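Local coordinates for uncharacterized conserved protein (Staphylococcus epidermidis, PDB 3FRM) that is of unknown function but carries a GNAT-type domain, so it may transfer an acyl group from a coenzyme A thioester, at residues A[101-106]-A[230-235]; A[165-170]-A[210-215]; A[191-196]-A[206-211]; A[219-224]-A[238-243]. All coordinates share one frame; numbering follows the deposited sequence.

Contact 1. Residues A[101-106]-A[230-235]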
loop_
_atom_site.group_PDB
_atom_site.type_symbol
_atom_site.label_atom_id
_atom_site.label_comp_id
_atom_site.label_asym_id
_atom_site.label_seq_id
_atom_site.Cartn_x
_atom_site.Cartn_y
_atom_site.Cartn_z
ATOM N N GLU A 101 4.711 -8.943 -0.794
ATOM C CA GLU A 101 4.565 -9.074 0.661
ATOM C C GLU A 101 3.693 -10.270 0.997
ATOM O O GLU A 101 2.576 -10.418 0.435
ATOM C CB GLU A 101 3.860 -7.856 1.215
ATOM C CG GLU A 101 4.770 -6.690 1.380
ATOM C CD GLU A 101 4.040 -5.357 1.577
ATOM O OE1 GLU A 101 4.750 -4.350 1.858
ATOM O OE2 GLU A 101 2.780 -5.306 1.475
ATOM N N LEU A 102 4.200 -11.128 1.875
ATOM C CA LEU A 102 3.421 -12.259 2.319
ATOM C C LEU A 102 2.588 -11.909 3.575
ATOM O O LEU A 102 3.156 -11.507 4.601
ATOM C CB LEU A 102 4.336 -13.442 2.625
ATOM C CG LEU A 102 3.635 -14.691 3.193
ATOM C CD1 LEU A 102 2.775 -15.401 2.102
ATOM C CD2 LEU A 102 4.691 -15.681 3.775
ATOM N N TYR A 103 1.259 -12.046 3.473
ATOM C CA TYR A 103 0.331 -11.898 4.633
ATOM C C TYR A 103 -0.281 -13.197 5.092
ATOM O O TYR A 103 -0.627 -14.068 4.297
ATOM C CB TYR A 103 -0.783 -10.872 4.345
ATOM C CG TYR A 103 -0.220 -9.491 4.165
ATOM C CD1 TYR A 103 0.079 -8.694 5.257
ATOM C CD2 TYR A 103 0.149 -9.030 2.907
ATOM C CE1 TYR A 103 0.648 -7.447 5.103
ATOM C CE2 TYR A 103 0.706 -7.773 2.735
ATOM C CZ TYR A 103 0.940 -6.983 3.838
ATOM O OH TYR A 103 1.522 -5.731 3.681
ATOM N N VAL A 104 -0.446 -13.321 6.402
ATOM C CA VAL A 104 -0.944 -14.563 6.949
ATOM C C VAL A 104 -2.018 -14.273 7.972
ATOM O O VAL A 104 -1.950 -13.258 8.643
ATOM C CB VAL A 104 0.226 -15.354 7.578
ATOM C CG1 VAL A 104 0.538 -14.839 8.990
ATOM C CG2 VAL A 104 -0.121 -16.803 7.695
ATOM N N ILE A 105 -3.003 -15.163 8.106
ATOM C CA ILE A 105 -3.992 -15.053 9.159
ATOM C C ILE A 105 -4.532 -16.436 9.581
ATOM O O ILE A 105 -4.504 -17.370 8.789
ATOM C CB ILE A 105 -5.126 -14.091 8.775
ATOM C CG1 ILE A 105 -5.855 -13.664 10.071
ATOM C CG2 ILE A 105 -6.054 -14.754 7.768
ATOM C CD1 ILE A 105 -7.012 -12.637 9.935
ATOM N N GLU A 106 -4.974 -16.581 10.837
ATOM C CA GLU A 106 -5.670 -17.837 11.298
ATOM C C GLU A 106 -7.101 -17.814 10.830
ATOM O O GLU A 106 -7.690 -16.748 10.860
ATOM C CB GLU A 106 -5.638 -18.026 12.846
ATOM C CG GLU A 106 -4.574 -17.172 13.540
ATOM C CD GLU A 106 -3.660 -17.876 14.592
ATOM O OE1 GLU A 106 -2.415 -17.927 14.342
ATOM O OE2 GLU A 106 -4.140 -18.315 15.694
ATOM N N THR A 230 -4.644 -2.620 -3.995
ATOM C CA THR A 230 -5.434 -1.658 -3.284
ATOM C C THR A 230 -6.231 -2.360 -2.195
ATOM O O THR A 230 -6.784 -1.700 -1.317
ATOM C CB THR A 230 -6.347 -0.928 -4.269
ATOM O OG1 THR A 230 -6.638 -1.815 -5.358
ATOM C CG2 THR A 230 -5.629 0.297 -4.835
ATOM N N ALA A 231 -6.284 -3.690 -2.233
ATOM C CA ALA A 231 -6.978 -4.430 -1.195
ATOM C C ALA A 231 -6.194 -4.469 0.149
ATOM O O ALA A 231 -6.772 -4.769 1.191
ATOM C CB ALA A 231 -7.305 -5.821 -1.673
ATOM N N LYS A 232 -4.896 -4.142 0.101
ATOM C CA LYS A 232 -3.984 -4.318 1.238
ATOM C C LYS A 232 -4.428 -3.675 2.540
ATOM O O LYS A 232 -4.245 -4.224 3.636
ATOM C CB LYS A 232 -2.622 -3.784 0.870
ATOM C CG LYS A 232 -1.614 -4.897 0.675
ATOM C CD LYS A 232 -0.490 -4.493 -0.321
ATOM C CE LYS A 232 0.699 -3.888 0.374
ATOM N NZ LYS A 232 1.807 -3.885 -0.589
ATOM N N ASP A 233 -5.012 -2.505 2.385
ATOM C CA ASP A 233 -5.554 -1.681 3.453
ATOM C C ASP A 233 -6.611 -2.479 4.156
ATOM O O ASP A 233 -6.714 -2.491 5.381
ATOM C CB ASP A 233 -6.206 -0.453 2.805
ATOM C CG ASP A 233 -5.479 -0.017 1.514
ATOM O OD1 ASP A 233 -4.953 1.133 1.467
ATOM O OD2 ASP A 233 -5.375 -0.833 0.541
HETATM N N MSE A 234 -7.402 -3.150 3.330
HETATM C CA MSE A 234 -8.436 -4.030 3.794
HETATM C C MSE A 234 -7.832 -5.225 4.538
HETATM O O MSE A 234 -8.249 -5.550 5.653
HETATM C CB MSE A 234 -9.337 -4.487 2.626
HETATM C CG MSE A 234 -10.508 -5.293 3.157
HETATM SE SE MSE A 234 -11.402 -6.387 1.826
HETATM C CE MSE A 234 -11.834 -5.033 0.422
ATOM N N TYR A 235 -6.810 -5.833 3.941
ATOM C CA TYR A 235 -6.146 -6.918 4.634
ATOM C C TYR A 235 -5.722 -6.567 6.047
ATOM O O TYR A 235 -5.983 -7.333 6.973
ATOM C CB TYR A 235 -4.975 -7.441 3.851
ATOM C CG TYR A 235 -5.353 -7.915 2.465
ATOM C CD1 TYR A 235 -6.623 -8.510 2.201
ATOM C CD2 TYR A 235 -4.435 -7.797 1.399
ATOM C CE1 TYR A 235 -6.958 -8.969 0.881
ATOM C CE2 TYR A 235 -4.767 -8.225 0.143
ATOM C CZ TYR A 235 -6.022 -8.822 -0.114
ATOM O OH TYR A 235 -6.283 -9.239 -1.389
#

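Contact 2. Residues A[165-170]-A[210-215]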
loop_
_atom_site.group_PDB
_atom_site.type_symbol
_atom_site.label_atom_id
_atom_site.label_comp_id
_atom_site.label_asym_id
_atom_site.label_seq_id
_atom_site.Cartn_x
_atom_site.Cartn_y
_atom_site.Cartn_z
ATOM N N GLU A 165 -10.270 -22.967 -7.003
ATOM C CA GLU A 165 -11.708 -22.690 -6.860
ATOM C C GLU A 165 -11.959 -21.176 -6.862
ATOM O O GLU A 165 -11.072 -20.405 -6.497
ATOM C CB GLU A 165 -12.295 -23.326 -5.601
ATOM C CG GLU A 165 -13.127 -24.634 -5.810
ATOM C CD GLU A 165 -13.603 -24.887 -7.252
ATOM O OE1 GLU A 165 -13.009 -25.796 -7.891
ATOM O OE2 GLU A 165 -14.548 -24.200 -7.750
ATOM N N ARG A 166 -13.154 -20.757 -7.301
ATOM C CA ARG A 166 -13.462 -19.344 -7.397
ATOM C C ARG A 166 -14.808 -18.956 -6.803
ATOM O O ARG A 166 -15.773 -19.735 -6.834
ATOM C CB ARG A 166 -13.361 -18.890 -8.841
ATOM C CG ARG A 166 -11.992 -19.083 -9.427
ATOM C CD ARG A 166 -12.087 -19.129 -10.926
ATOM N NE ARG A 166 -10.790 -18.948 -11.544
ATOM C CZ ARG A 166 -10.009 -19.932 -11.948
ATOM N NH1 ARG A 166 -10.398 -21.200 -11.823
ATOM N NH2 ARG A 166 -8.817 -19.628 -12.446
ATOM N N LEU A 167 -14.865 -17.751 -6.229
ATOM C CA LEU A 167 -16.113 -17.222 -5.689
ATOM C C LEU A 167 -16.646 -15.936 -6.352
ATOM O O LEU A 167 -15.876 -15.103 -6.738
ATOM C CB LEU A 167 -15.939 -17.024 -4.197
ATOM C CG LEU A 167 -15.644 -18.353 -3.499
ATOM C CD1 LEU A 167 -15.206 -18.133 -2.045
ATOM C CD2 LEU A 167 -16.818 -19.323 -3.583
ATOM N N VAL A 168 -17.962 -15.795 -6.481
ATOM C CA VAL A 168 -18.585 -14.546 -6.898
ATOM C C VAL A 168 -19.583 -14.224 -5.826
ATOM O O VAL A 168 -20.394 -15.088 -5.452
ATOM C CB VAL A 168 -19.403 -14.688 -8.229
ATOM C CG1 VAL A 168 -20.079 -13.363 -8.631
ATOM C CG2 VAL A 168 -18.536 -15.145 -9.343
ATOM N N ALA A 169 -19.519 -12.988 -5.324
ATOM C CA ALA A 169 -20.525 -12.482 -4.403
ATOM C C ALA A 169 -21.540 -11.638 -5.163
ATOM O O ALA A 169 -21.166 -10.895 -6.132
ATOM C CB ALA A 169 -19.894 -11.665 -3.321
ATOM N N TYR A 170 -22.808 -11.755 -4.734
ATOM C CA TYR A 170 -23.882 -10.961 -5.302
ATOM C C TYR A 170 -24.555 -10.172 -4.227
ATOM O O TYR A 170 -24.828 -10.693 -3.134
ATOM C CB TYR A 170 -24.967 -11.819 -5.975
ATOM C CG TYR A 170 -24.516 -12.691 -7.117
ATOM C CD1 TYR A 170 -24.918 -12.410 -8.431
ATOM C CD2 TYR A 170 -23.700 -13.805 -6.897
ATOM C CE1 TYR A 170 -24.514 -13.191 -9.514
ATOM C CE2 TYR A 170 -23.276 -14.602 -7.979
ATOM C CZ TYR A 170 -23.712 -14.294 -9.283
ATOM O OH TYR A 170 -23.343 -15.096 -10.335
ATOM N N ALA A 210 -14.763 -14.160 5.451
ATOM C CA ALA A 210 -15.257 -15.120 6.408
ATOM C C ALA A 210 -15.686 -16.431 5.767
ATOM O O ALA A 210 -15.548 -17.489 6.372
ATOM C CB ALA A 210 -16.428 -14.533 7.217
ATOM N N TYR A 211 -16.229 -16.353 4.563
ATOM C CA TYR A 211 -16.590 -17.535 3.811
ATOM C C TYR A 211 -15.344 -18.406 3.596
ATOM O O TYR A 211 -15.318 -19.584 3.965
ATOM C CB TYR A 211 -17.154 -17.101 2.458
ATOM C CG TYR A 211 -17.719 -18.228 1.661
ATOM C CD1 TYR A 211 -19.109 -18.435 1.602
ATOM C CD2 TYR A 211 -16.881 -19.092 0.943
ATOM C CE1 TYR A 211 -19.653 -19.490 0.881
ATOM C CE2 TYR A 211 -17.423 -20.159 0.205
ATOM C CZ TYR A 211 -18.813 -20.347 0.199
ATOM O OH TYR A 211 -19.359 -21.374 -0.521
ATOM N N VAL A 212 -14.321 -17.814 2.987
ATOM C CA VAL A 212 -13.046 -18.465 2.828
ATOM C C VAL A 212 -12.596 -19.041 4.195
ATOM O O VAL A 212 -12.106 -20.176 4.298
ATOM C CB VAL A 212 -12.028 -17.470 2.219
ATOM C CG1 VAL A 212 -10.640 -18.016 2.279
ATOM C CG2 VAL A 212 -12.397 -17.103 0.729
ATOM N N GLY A 213 -12.815 -18.272 5.257
ATOM C CA GLY A 213 -12.414 -18.679 6.585
ATOM C C GLY A 213 -13.116 -19.959 7.020
ATOM O O GLY A 213 -12.481 -20.828 7.668
ATOM N N ARG A 214 -14.418 -20.057 6.693
ATOM C CA ARG A 214 -15.203 -21.234 7.018
ATOM C C ARG A 214 -14.745 -22.429 6.196
ATOM O O ARG A 214 -14.639 -23.524 6.732
ATOM C CB ARG A 214 -16.722 -20.993 6.895
ATOM C CG ARG A 214 -17.299 -20.093 8.001
ATOM C CD ARG A 214 -18.809 -19.906 7.899
ATOM N NE ARG A 214 -19.259 -19.522 6.558
ATOM C CZ ARG A 214 -19.373 -18.272 6.116
ATOM N NH1 ARG A 214 -19.080 -17.242 6.909
ATOM N NH2 ARG A 214 -19.784 -18.053 4.869
HETATM N N MSE A 215 -14.419 -22.222 4.924
HETATM C CA MSE A 215 -13.805 -23.300 4.163
HETATM C C MSE A 215 -12.488 -23.746 4.756
HETATM O O MSE A 215 -12.170 -24.924 4.725
HETATM C CB MSE A 215 -13.532 -22.913 2.723
HETATM C CG MSE A 215 -14.733 -22.637 1.926
HETATM SE SE MSE A 215 -14.160 -22.044 0.153
HETATM C CE MSE A 215 -12.504 -21.120 0.536
#

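Contact 3. Residues A[191-196]-A[206-211]. With SO4 (sulfate ion), chain H.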
loop_
_atom_site.group_PDB
_atom_site.type_symbol
_atom_site.label_atom_id
_atom_site.label_comp_id
_atom_site.label_asym_id
_atom_site.label_seq_id
_atom_site.Cartn_x
_atom_site.Cartn_y
_atom_site.Cartn_z
ATOM N N ASP A 191 -6.233 -15.244 -3.792
ATOM C CA ASP A 191 -5.567 -14.539 -4.826
ATOM C C ASP A 191 -6.649 -13.889 -5.671
ATOM O O ASP A 191 -7.747 -14.430 -5.824
ATOM C CB ASP A 191 -4.774 -15.537 -5.681
ATOM C CG ASP A 191 -3.846 -14.860 -6.661
ATOM O OD1 ASP A 191 -3.936 -15.190 -7.874
ATOM O OD2 ASP A 191 -3.046 -13.982 -6.251
ATOM N N GLY A 192 -6.346 -12.717 -6.207
ATOM C CA GLY A 192 -7.229 -12.085 -7.187
ATOM C C GLY A 192 -8.472 -11.535 -6.523
ATOM O O GLY A 192 -9.497 -11.407 -7.164
ATOM N N PHE A 193 -8.381 -11.214 -5.224
ATOM C CA PHE A 193 -9.542 -10.718 -4.513
ATOM C C PHE A 193 -9.947 -9.320 -5.009
ATOM O O PHE A 193 -9.121 -8.444 -5.134
ATOM C CB PHE A 193 -9.284 -10.731 -3.020
ATOM C CG PHE A 193 -10.335 -10.034 -2.235
ATOM C CD1 PHE A 193 -11.275 -10.757 -1.512
ATOM C CD2 PHE A 193 -10.410 -8.640 -2.237
ATOM C CE1 PHE A 193 -12.242 -10.107 -0.769
ATOM C CE2 PHE A 193 -11.409 -7.978 -1.551
ATOM C CZ PHE A 193 -12.340 -8.714 -0.814
ATOM N N GLY A 194 -11.211 -9.093 -5.300
ATOM C CA GLY A 194 -11.618 -7.715 -5.496
ATOM C C GLY A 194 -13.115 -7.496 -5.417
ATOM O O GLY A 194 -13.931 -8.384 -5.733
ATOM N N VAL A 195 -13.472 -6.291 -5.011
ATOM C CA VAL A 195 -14.839 -5.876 -4.888
ATOM C C VAL A 195 -14.979 -4.629 -5.768
ATOM O O VAL A 195 -14.102 -3.789 -5.789
ATOM C CB VAL A 195 -15.123 -5.560 -3.419
ATOM C CG1 VAL A 195 -16.511 -4.994 -3.228
ATOM C CG2 VAL A 195 -14.966 -6.813 -2.567
ATOM N N LEU A 196 -16.079 -4.499 -6.492
ATOM C CA LEU A 196 -16.296 -3.339 -7.377
ATOM C C LEU A 196 -16.283 -2.068 -6.540
ATOM O O LEU A 196 -16.787 -2.057 -5.397
ATOM C CB LEU A 196 -17.677 -3.430 -8.063
ATOM C CG LEU A 196 -18.014 -4.605 -8.955
ATOM C CD1 LEU A 196 -19.468 -4.509 -9.412
ATOM C CD2 LEU A 196 -17.043 -4.584 -10.188
ATOM N N SER A 206 -15.583 -8.285 3.743
ATOM C CA SER A 206 -15.410 -9.127 4.914
ATOM C C SER A 206 -16.349 -10.380 4.895
ATOM O O SER A 206 -15.973 -11.420 5.407
ATOM C CB SER A 206 -15.471 -8.320 6.188
ATOM O OG SER A 206 -16.820 -8.117 6.479
ATOM N N GLU A 207 -17.501 -10.314 4.204
ATOM C CA GLU A 207 -18.293 -11.525 4.005
ATOM C C GLU A 207 -17.513 -12.568 3.225
ATOM O O GLU A 207 -17.442 -13.721 3.635
ATOM C CB GLU A 207 -19.687 -11.263 3.414
ATOM C CG GLU A 207 -20.741 -10.723 4.441
ATOM C CD GLU A 207 -20.976 -11.594 5.699
ATOM O OE1 GLU A 207 -21.425 -11.047 6.742
ATOM O OE2 GLU A 207 -20.721 -12.823 5.659
ATOM N N ILE A 208 -16.870 -12.141 2.138
ATOM C CA ILE A 208 -16.129 -13.040 1.288
ATOM C C ILE A 208 -15.000 -13.665 2.066
ATOM O O ILE A 208 -14.663 -14.843 1.896
ATOM C CB ILE A 208 -15.593 -12.323 0.026
ATOM C CG1 ILE A 208 -16.730 -12.099 -0.962
ATOM C CG2 ILE A 208 -14.438 -13.092 -0.608
ATOM C CD1 ILE A 208 -16.509 -10.868 -1.925
ATOM N N GLN A 209 -14.425 -12.884 2.958
ATOM C CA GLN A 209 -13.291 -13.350 3.675
ATOM C C GLN A 209 -13.708 -14.425 4.681
ATOM O O GLN A 209 -13.079 -15.470 4.757
ATOM C CB GLN A 209 -12.668 -12.176 4.372
ATOM C CG GLN A 209 -11.252 -12.403 4.673
ATOM C CD GLN A 209 -10.423 -12.176 3.469
ATOM O OE1 GLN A 209 -10.659 -11.239 2.740
ATOM N NE2 GLN A 209 -9.433 -13.021 3.254
ATOM N N ALA A 210 -14.763 -14.160 5.451
ATOM C CA ALA A 210 -15.257 -15.120 6.408
ATOM C C ALA A 210 -15.686 -16.431 5.767
ATOM O O ALA A 210 -15.548 -17.489 6.372
ATOM C CB ALA A 210 -16.428 -14.533 7.217
ATOM N N TYR A 211 -16.229 -16.353 4.563
ATOM C CA TYR A 211 -16.590 -17.535 3.811
ATOM C C TYR A 211 -15.344 -18.406 3.596
ATOM O O TYR A 211 -15.318 -19.584 3.965
ATOM C CB TYR A 211 -17.154 -17.101 2.458
ATOM C CG TYR A 211 -17.719 -18.228 1.661
ATOM C CD1 TYR A 211 -19.109 -18.435 1.602
ATOM C CD2 TYR A 211 -16.881 -19.092 0.943
ATOM C CE1 TYR A 211 -19.653 -19.490 0.881
ATOM C CE2 TYR A 211 -17.423 -20.159 0.205
ATOM C CZ TYR A 211 -18.813 -20.347 0.199
ATOM O OH TYR A 211 -19.359 -21.374 -0.521
HETATM S S SO4 H . -15.212 -4.469 3.707
HETATM O O1 SO4 H . -14.952 -5.322 4.866
HETATM O O2 SO4 H . -13.932 -3.853 3.402
HETATM O O3 SO4 H . -15.712 -5.325 2.640
HETATM O O4 SO4 H . -16.158 -3.402 4.036
#

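Contact 4. Residues A[219-224]-A[238-243]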
loop_
_atom_site.group_PDB
_atom_site.type_symbol
_atom_site.label_atom_id
_atom_site.label_comp_id
_atom_site.label_asym_id
_atom_site.label_seq_id
_atom_site.Cartn_x
_atom_site.Cartn_y
_atom_site.Cartn_z
ATOM N N ARG A 219 -7.057 -24.577 8.881
ATOM C CA ARG A 219 -5.971 -24.168 7.987
ATOM C C ARG A 219 -5.776 -22.650 8.028
ATOM O O ARG A 219 -6.744 -21.900 7.946
ATOM C CB ARG A 219 -6.214 -24.594 6.532
ATOM C CG ARG A 219 -6.080 -26.078 6.273
ATOM C CD ARG A 219 -6.565 -26.502 4.889
ATOM N NE ARG A 219 -8.000 -26.315 4.633
ATOM C CZ ARG A 219 -8.627 -26.656 3.496
ATOM N NH1 ARG A 219 -7.969 -27.216 2.483
ATOM N NH2 ARG A 219 -9.922 -26.416 3.337
ATOM N N PRO A 220 -4.527 -22.190 8.199
ATOM C CA PRO A 220 -4.228 -20.784 8.001
ATOM C C PRO A 220 -4.622 -20.301 6.607
ATOM O O PRO A 220 -4.563 -21.056 5.595
ATOM C CB PRO A 220 -2.689 -20.729 8.073
ATOM C CG PRO A 220 -2.265 -22.014 8.772
ATOM C CD PRO A 220 -3.468 -22.895 8.944
ATOM N N VAL A 221 -4.961 -19.023 6.518
ATOM C CA VAL A 221 -5.164 -18.488 5.201
ATOM C C VAL A 221 -4.173 -17.397 4.840
ATOM O O VAL A 221 -3.833 -16.558 5.699
ATOM C CB VAL A 221 -6.666 -18.269 4.805
ATOM C CG1 VAL A 221 -7.582 -18.321 5.977
ATOM C CG2 VAL A 221 -6.878 -17.044 3.828
ATOM N N ILE A 222 -3.665 -17.485 3.608
ATOM C CA ILE A 222 -2.517 -16.751 3.226
ATOM C C ILE A 222 -2.655 -16.210 1.806
ATOM O O ILE A 222 -3.473 -16.706 0.981
ATOM C CB ILE A 222 -1.258 -17.651 3.261
ATOM C CG1 ILE A 222 -1.186 -18.523 1.992
ATOM C CG2 ILE A 222 -1.188 -18.445 4.588
ATOM C CD1 ILE A 222 -0.025 -19.478 1.931
ATOM N N LEU A 223 -1.879 -15.160 1.559
ATOM C CA LEU A 223 -1.913 -14.429 0.328
ATOM C C LEU A 223 -0.621 -13.665 0.178
ATOM O O LEU A 223 0.085 -13.408 1.190
ATOM C CB LEU A 223 -3.061 -13.453 0.320
ATOM C CG LEU A 223 -2.996 -12.255 1.251
ATOM C CD1 LEU A 223 -2.494 -11.068 0.448
ATOM C CD2 LEU A 223 -4.380 -11.956 1.829
ATOM N N VAL A 224 -0.358 -13.280 -1.069
ATOM C CA VAL A 224 0.731 -12.426 -1.383
ATOM C C VAL A 224 0.199 -11.208 -2.083
ATOM O O VAL A 224 -0.586 -11.327 -2.961
ATOM C CB VAL A 224 1.718 -13.149 -2.319
ATOM C CG1 VAL A 224 2.388 -12.171 -3.258
ATOM C CG2 VAL A 224 2.762 -13.943 -1.512
ATOM N N GLN A 238 -8.449 -5.974 8.406
ATOM C CA GLN A 238 -9.003 -7.294 8.601
ATOM C C GLN A 238 -8.212 -8.188 9.582
ATOM O O GLN A 238 -8.711 -9.205 9.978
ATOM C CB GLN A 238 -9.204 -7.981 7.247
ATOM C CG GLN A 238 -10.619 -8.079 6.878
ATOM C CD GLN A 238 -10.886 -8.107 5.383
ATOM O OE1 GLN A 238 -12.004 -7.810 4.962
ATOM N NE2 GLN A 238 -9.891 -8.442 4.580
ATOM N N GLY A 239 -6.982 -7.834 9.937
ATOM C CA GLY A 239 -6.224 -8.614 10.901
ATOM C C GLY A 239 -5.044 -9.425 10.351
ATOM O O GLY A 239 -4.364 -10.120 11.129
ATOM N N TYR A 240 -4.794 -9.360 9.037
ATOM C CA TYR A 240 -3.728 -10.173 8.452
ATOM C C TYR A 240 -2.431 -9.719 9.049
ATOM O O TYR A 240 -2.262 -8.524 9.267
ATOM C CB TYR A 240 -3.630 -9.986 6.927
ATOM C CG TYR A 240 -4.550 -10.883 6.151
ATOM C CD1 TYR A 240 -4.114 -12.101 5.694
ATOM C CD2 TYR A 240 -5.887 -10.521 5.912
ATOM C CE1 TYR A 240 -4.981 -12.947 5.031
ATOM C CE2 TYR A 240 -6.760 -11.354 5.208
ATOM C CZ TYR A 240 -6.281 -12.560 4.767
ATOM O OH TYR A 240 -7.084 -13.407 4.052
ATOM N N VAL A 241 -1.540 -10.664 9.356
ATOM C CA VAL A 241 -0.206 -10.346 9.811
ATOM C C VAL A 241 0.856 -10.476 8.714
ATOM O O VAL A 241 0.922 -11.434 7.973
ATOM C CB VAL A 241 0.175 -11.005 11.218
ATOM C CG1 VAL A 241 -1.012 -11.713 11.940
ATOM C CG2 VAL A 241 1.533 -11.819 11.184
ATOM N N TYR A 242 1.620 -9.416 8.566
ATOM C CA TYR A 242 2.718 -9.310 7.672
ATOM C C TYR A 242 3.772 -10.315 8.059
ATOM O O TYR A 242 4.178 -10.367 9.247
ATOM C CB TYR A 242 3.305 -7.912 7.808
ATOM C CG TYR A 242 4.565 -7.668 6.982
ATOM C CD1 TYR A 242 4.476 -7.426 5.619
ATOM C CD2 TYR A 242 5.808 -7.696 7.569
ATOM C CE1 TYR A 242 5.605 -7.180 4.834
ATOM C CE2 TYR A 242 6.964 -7.464 6.816
ATOM C CZ TYR A 242 6.847 -7.192 5.453
ATOM O OH TYR A 242 7.959 -6.943 4.716
ATOM N N GLN A 243 4.239 -11.087 7.072
ATOM C CA GLN A 243 5.233 -12.138 7.319
ATOM C C GLN A 243 6.354 -12.288 6.274
ATOM O O GLN A 243 6.741 -13.426 5.974
ATOM C CB GLN A 243 4.508 -13.482 7.374
ATOM C CG GLN A 243 5.350 -14.612 7.976
ATOM C CD GLN A 243 4.565 -15.347 8.998
ATOM O OE1 GLN A 243 4.019 -14.728 9.908
ATOM N NE2 GLN A 243 4.478 -16.670 8.861
#

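Contact 1. Residues A[101-106]-A[230-235]
Strand 96-105, which carries Glu-101 and Tyr-103, faces the first turn of helix 232-237, which carries Lys-232; the backbones come nearest at the CA atoms of Tyr-103 and Tyr-235, 8.2 Å apart. The Lys-232 chain bends at its third torsion (chi3 92°) and crosses the Glu-101 side chain at about a right angle. Lys-232 NZ forms a salt bridge with Glu-101 OE2 at 2.7 Å; the bond is weak, and the place of OE2 is uncertain. Here a helix packs its first turn against one strand of the mixed sheet. It joins the N-terminal half of the chain to the GNAT half, whose strand 221-225 pairs with 96-105. Tyr-103 OH donates to Glu-101 OE2, a bond under the same doubt, and lies 3.9 Å from Lys-232 CE. In the model two groups converge on OE2. Lys-232 NZ has a second partner in the carbonyl of Asp-226. Leu-236 of the second subunit packs on Tyr-103, and Asp-233 of that subunit packs on Glu-101.

Contact 2. Residues A[165-170]-A[210-215]
The Tyr-211 ring meets both methyls of Leu-167 with its CD2 and CE2 atoms, and Leu-167 CD1 comes in obliquely to the ring plane. Tyr-211 CD2 lies 3.6 Å from Leu-167 CD1. The neighbouring ring atom CE2 is 3.9 Å from the other methyl, Leu-167 CD2. A second flat group, the guanidinium of Arg-214, folds back along its own helix. One of its faces has the carbonyl oxygen of Ala-210 and the CA of Tyr-211 against it, both toward the rim. Across the contact, Leu-167 CD1 also meets Val-212 CG2 at 4.1 Å and so rests against two successive helix residues. The tyrosine ring reaches the strand because its CG is anti to the backbone N (chi1 -173°). The contact is purely apolar. The CA atoms of Leu-167 and Val-212 are 9.1 Å apart, which leaves room for one layer of side chains. Leu-167 also packs on Val-179 and Ile-181 of strand 174-183, and Tyr-211 extends to Ile-121 and Leu-123 of strand 120-123. A helix laid over the face of a mixed sheet in this way, here helix 204-216 over strand 165-171, is typical of the GNAT fold.

Contact 3. Residues A[191-196]-A[206-211]
Strand 188-195 and helix 204-216 form the first two elements of a beta-alpha-beta unit, and they meet here through Phe-193, Val-195 and Ile-208. In GNAT enzymes the Arg/Gln-x-x-Gly-x-Gly/Ala turn between this strand and helix binds the pyrophosphate of acetyl-CoA through backbone N-H groups; here Gln-200 begins a matching sequence. The axes of strand 193-195 and helix 206-211 approach to 10.1 Å, and their directions differ by 148°. The CG2 methyl of Ile-208 comes to the edge of the Phe-193 ring, near its plane, 3.7 Å from CE1. The other branch of Ile-208 ends in CD1, which is 4.4 Å from Val-195 CG2, so the isoleucine spans both strand residues. Gln-209 bends at its second torsion (chi2 80°), and this brings OE1 to 4.0 Å from Phe-193 CE1. A sulfate, probably from the crystallisation liquor, lies near the start of the helix. Ser-206 N donates to its O3 at 3.2 Å with an N-H...O angle of 135°; a second bond from Ser-206 N to O1 is weak. Gly-203 N and Arg-237 NH1 bind the same ion. The apolar side chains fix the helix against the strand, while backbone N-H groups near its start hold an anion. This is consistent with a phosphate-binding place for the cofactor, probably with help from the helix dipole.

Contact 4. Residues A[219-224]-A[238-243]
Val-221 and Leu-223 lie on strand 221-225, Tyr-240 leads into strand 241-251, and strand 96-105 runs between the two in the sheet, antiparallel to both. The side chains therefore meet over the middle strand. Leu-223 CD2 sits above one face of the Tyr-240 ring, 3.3 Å from its plane and offset toward the rim. Its distance to the ring centroid is 3.8 Å, at 28° from the normal, a CH-pi contact. The nearest ring atom is CE1, 3.4 Å from Leu-223 CD2. Val-221 CG2 touches the end of the same side chain, 3.6 Å from Tyr-240 OH. The leucine reaches the ring with its CG between the backbone N and the carbonyl carbon (chi1 69°). Tyr-240 follows Gly-239, whose positive phi closes helix 232-237 in a Schellman motif and turns the chain toward the sheet. Ile-105, Ile-190 and Leu-110 also pack on Tyr-240, and Tyr-235 meets it edge-to-face. Strand 221-225, helix 232-237 and strand 241-251 make a beta-alpha-beta crossover that skips one strand. In GNAT folds the place between the two strands is commonly filled by the last strand of the domain; here strand 96-105, from the N-terminal half, occupies it.

Overall arrangement
All four contacts reach one mixed sheet. Contacts 1 and 4 are closest, with centres 6 Å apart. They meet through strand pairing, where Val-104 O and Val-241 N are 2.7 Å apart in a probable hydrogen bond. Contacts 2 and 3, with centres 7 Å apart, use overlapping parts of helix 204-216, with Ala-210 and Tyr-211 in both. Phe-193 of contact 3 links to contact 1 through the CE of selenomethionine Met-234, 3.6 Å from Phe-193 CE2. The sulfate at contact 3 marks the probable cofactor phosphate place, and Arg-237, on the helix used by contact 1, also binds it. The sodium ion is separate, about 11 Å from the Leu-167 side chain of contact 2.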